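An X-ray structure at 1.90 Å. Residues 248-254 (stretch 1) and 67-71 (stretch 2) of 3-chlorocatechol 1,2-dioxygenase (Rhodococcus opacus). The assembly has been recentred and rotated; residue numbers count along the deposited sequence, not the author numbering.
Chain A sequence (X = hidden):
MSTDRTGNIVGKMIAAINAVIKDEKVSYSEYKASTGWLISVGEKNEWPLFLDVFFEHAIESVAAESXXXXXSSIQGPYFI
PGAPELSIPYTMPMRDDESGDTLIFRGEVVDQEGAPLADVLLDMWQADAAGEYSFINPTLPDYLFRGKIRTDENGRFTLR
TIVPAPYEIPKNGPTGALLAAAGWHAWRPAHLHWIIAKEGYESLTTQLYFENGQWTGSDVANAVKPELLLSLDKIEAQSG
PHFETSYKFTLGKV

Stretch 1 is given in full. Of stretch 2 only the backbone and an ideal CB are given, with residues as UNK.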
# COMPACT_ATOMS: atom_id res chain seq x y z
N LYS A 248 21.62 1.15 31.03
CA LYS A 248 21.13 0.00 31.76
C LYS A 248 19.82 -0.47 31.17
O LYS A 248 18.82 0.30 31.17
CB LYS A 248 20.90 0.35 33.25
CG LYS A 248 20.24 -0.79 34.05
CD LYS A 248 19.95 -0.41 35.54
CE LYS A 248 18.62 0.38 35.69
NZ LYS A 248 18.51 1.19 36.99
N PHE A 249 19.81 -1.72 30.69
CA PHE A 249 18.63 -2.37 30.14
C PHE A 249 17.93 -3.21 31.23
O PHE A 249 18.58 -3.76 32.12
CB PHE A 249 19.00 -3.36 29.03
CG PHE A 249 19.78 -2.74 27.85
CD1 PHE A 249 21.17 -2.80 27.83
CD2 PHE A 249 19.10 -2.23 26.74
CE1 PHE A 249 21.91 -2.31 26.74
CE2 PHE A 249 19.84 -1.71 25.64
CZ PHE A 249 21.24 -1.79 25.66
N THR A 250 16.61 -3.31 31.14
CA THR A 250 15.86 -4.19 32.06
C THR A 250 15.06 -5.22 31.29
O THR A 250 14.40 -4.86 30.32
CB THR A 250 14.94 -3.39 32.96
OG1 THR A 250 15.72 -2.48 33.76
CG2 THR A 250 14.28 -4.34 34.03
N LEU A 251 15.11 -6.48 31.72
CA LEU A 251 14.23 -7.51 31.17
C LEU A 251 13.22 -7.97 32.24
O LEU A 251 13.57 -8.04 33.43
CB LEU A 251 15.03 -8.73 30.68
CG LEU A 251 16.10 -8.59 29.57
CD1 LEU A 251 16.63 -9.95 29.09
CD2 LEU A 251 15.48 -7.80 28.39
N GLY A 252 12.01 -8.32 31.80
CA GLY A 252 10.99 -8.77 32.73
C GLY A 252 10.76 -10.24 32.47
O GLY A 252 10.89 -10.70 31.35
N LYS A 253 10.40 -10.99 33.51
CA LYS A 253 10.23 -12.44 33.39
C LYS A 253 9.06 -12.79 32.51
O LYS A 253 8.09 -12.06 32.43
CB LYS A 253 10.05 -13.09 34.77
CG LYS A 253 11.33 -13.11 35.59
CD LYS A 253 11.44 -14.43 36.35
CE LYS A 253 12.56 -14.39 37.39
NZ LYS A 253 12.17 -15.11 38.65
N VAL A 254 9.15 -13.94 31.85
CA VAL A 254 8.03 -14.51 31.09
C VAL A 254 6.84 -14.79 32.03
O VAL A 254 7.05 -15.05 33.23
CB VAL A 254 8.50 -15.79 30.34
CG1 VAL A 254 7.40 -16.84 30.20
CG2 VAL A 254 9.17 -15.43 28.97
OXT VAL A 254 5.67 -14.72 31.62
N UNK A 67 5.06 -3.77 27.90
CA UNK A 67 6.47 -4.03 28.26
C UNK A 67 6.61 -4.43 29.73
O UNK A 67 5.97 -3.79 30.58
CB UNK A 67 7.33 -2.79 27.98
N UNK A 68 7.44 -5.43 30.01
CA UNK A 68 7.77 -5.76 31.41
C UNK A 68 9.17 -5.30 31.76
O UNK A 68 9.64 -5.49 32.90
CB UNK A 68 7.64 -7.26 31.66
N UNK A 69 9.85 -4.70 30.79
CA UNK A 69 11.20 -4.23 31.05
C UNK A 69 11.41 -2.80 30.62
O UNK A 69 10.48 -2.00 30.62
CB UNK A 69 12.22 -5.13 30.34
N UNK A 70 12.65 -2.49 30.24
CA UNK A 70 12.97 -1.09 29.90
C UNK A 70 12.46 -0.69 28.50
O UNK A 70 11.88 -1.53 27.78
CB UNK A 70 14.48 -0.87 29.97
N UNK A 71 12.65 0.58 28.13
CA UNK A 71 12.01 1.14 26.97
C UNK A 71 12.40 0.43 25.67
O UNK A 71 13.56 0.08 25.48
CB UNK A 71 12.35 2.63 26.87

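Stretch 2 runs nearly antiparallel to the C-terminal segment of the chain, the touching parts being 169° apart in direction, so that its later positions meet the strand at Thr250 and its earlier ones approach the chain terminus.

Position 67 has a backbone in the extended region (phi/psi -58/138°), and nothing of stretch 1 lies near its ideal CB. Many side chains would suit. The residue is Asn67, whose ND2 is hydrogen-bonded to a residue adjoining one of the stretches.

At position 68 the CA-to-CB bond points toward stretch 1, and the ideal CB sits 3.8 Å from the CA of Gly252. The absence of a side chain there matters, because an ideal CB on Gly252 would come within 2.4 Å of the CB at 68. Farther along lie the carbonyl of Lys253 and the terminal carboxylate of Val254, two acceptors, one of them charged. A long, basic side chain is favoured, lysine or arginine, although a shorter polar one could also be accommodated. The residue is Arg68, with chi1 m and the rest of the chain extended. Its NH1 donates to Lys253 O at 2.9 Å and, in a weak hydrogen bond that is part of a salt bridge, to Val254 OXT, also 2.9 Å from NH1. Both acceptors lie at the edge of the guanidinium, near its plane, as its N-H groups require.

Position 69 combines phi/psi of -130/-150° with an ideal CB that would fall 2.2 Å from Thr250 O and 3.2 Å from Leu251 CA. Any side chain would clash, which points to glycine. Gly69 is indeed found, and its CA makes a CA-H...O contact with Thr250 O at 3.3 Å.

Position 70 also faces the strand. Its backbone N donates to Thr250 O (2.9 Å, 165°), a bond open to any residue except proline. The ideal CB lies 3.4 Å from Thr250 N, an amide directed at this side chain, so a short acceptor is wanted: serine or threonine, with aspartate or asparagine as alternatives. Ser70, chi1 p, supplies it: Thr250 N donates to Ser70 OG at 2.9 Å and 175°, almost linear. With the backbone bond, this gives Thr250 two hydrogen bonds to the same residue.

At position 71 CA-to-CB points away and stretch 1 offers nothing near the ideal CB, so the choice is again wide. Gln71 is found; its NE2 is hydrogen-bonded elsewhere in the structure and its OE1 to a residue adjoining one of the stretches.

Stretch 2 (67-71) NRGSQ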
# COMPACT_ATOMS: atom_id res chain seq x y z
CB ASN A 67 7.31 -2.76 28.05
CG ASN A 67 7.71 -2.54 26.59
OD1 ASN A 67 7.39 -3.38 25.72
ND2 ASN A 67 8.34 -1.41 26.30
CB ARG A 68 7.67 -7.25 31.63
CG ARG A 68 6.28 -7.80 31.35
CD ARG A 68 6.13 -9.24 31.70
NE ARG A 68 4.83 -9.75 31.28
CZ ARG A 68 4.42 -11.00 31.44
NH1 ARG A 68 5.20 -11.90 32.02
NH2 ARG A 68 3.21 -11.36 31.01
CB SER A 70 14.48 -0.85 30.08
OG SER A 70 15.26 -1.66 29.20
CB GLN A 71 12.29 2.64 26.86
CG GLN A 71 11.48 3.34 25.71
CD GLN A 71 9.94 3.21 25.84
OE1 GLN A 71 9.36 2.18 25.48
NE2 GLN A 71 9.29 4.28 26.31
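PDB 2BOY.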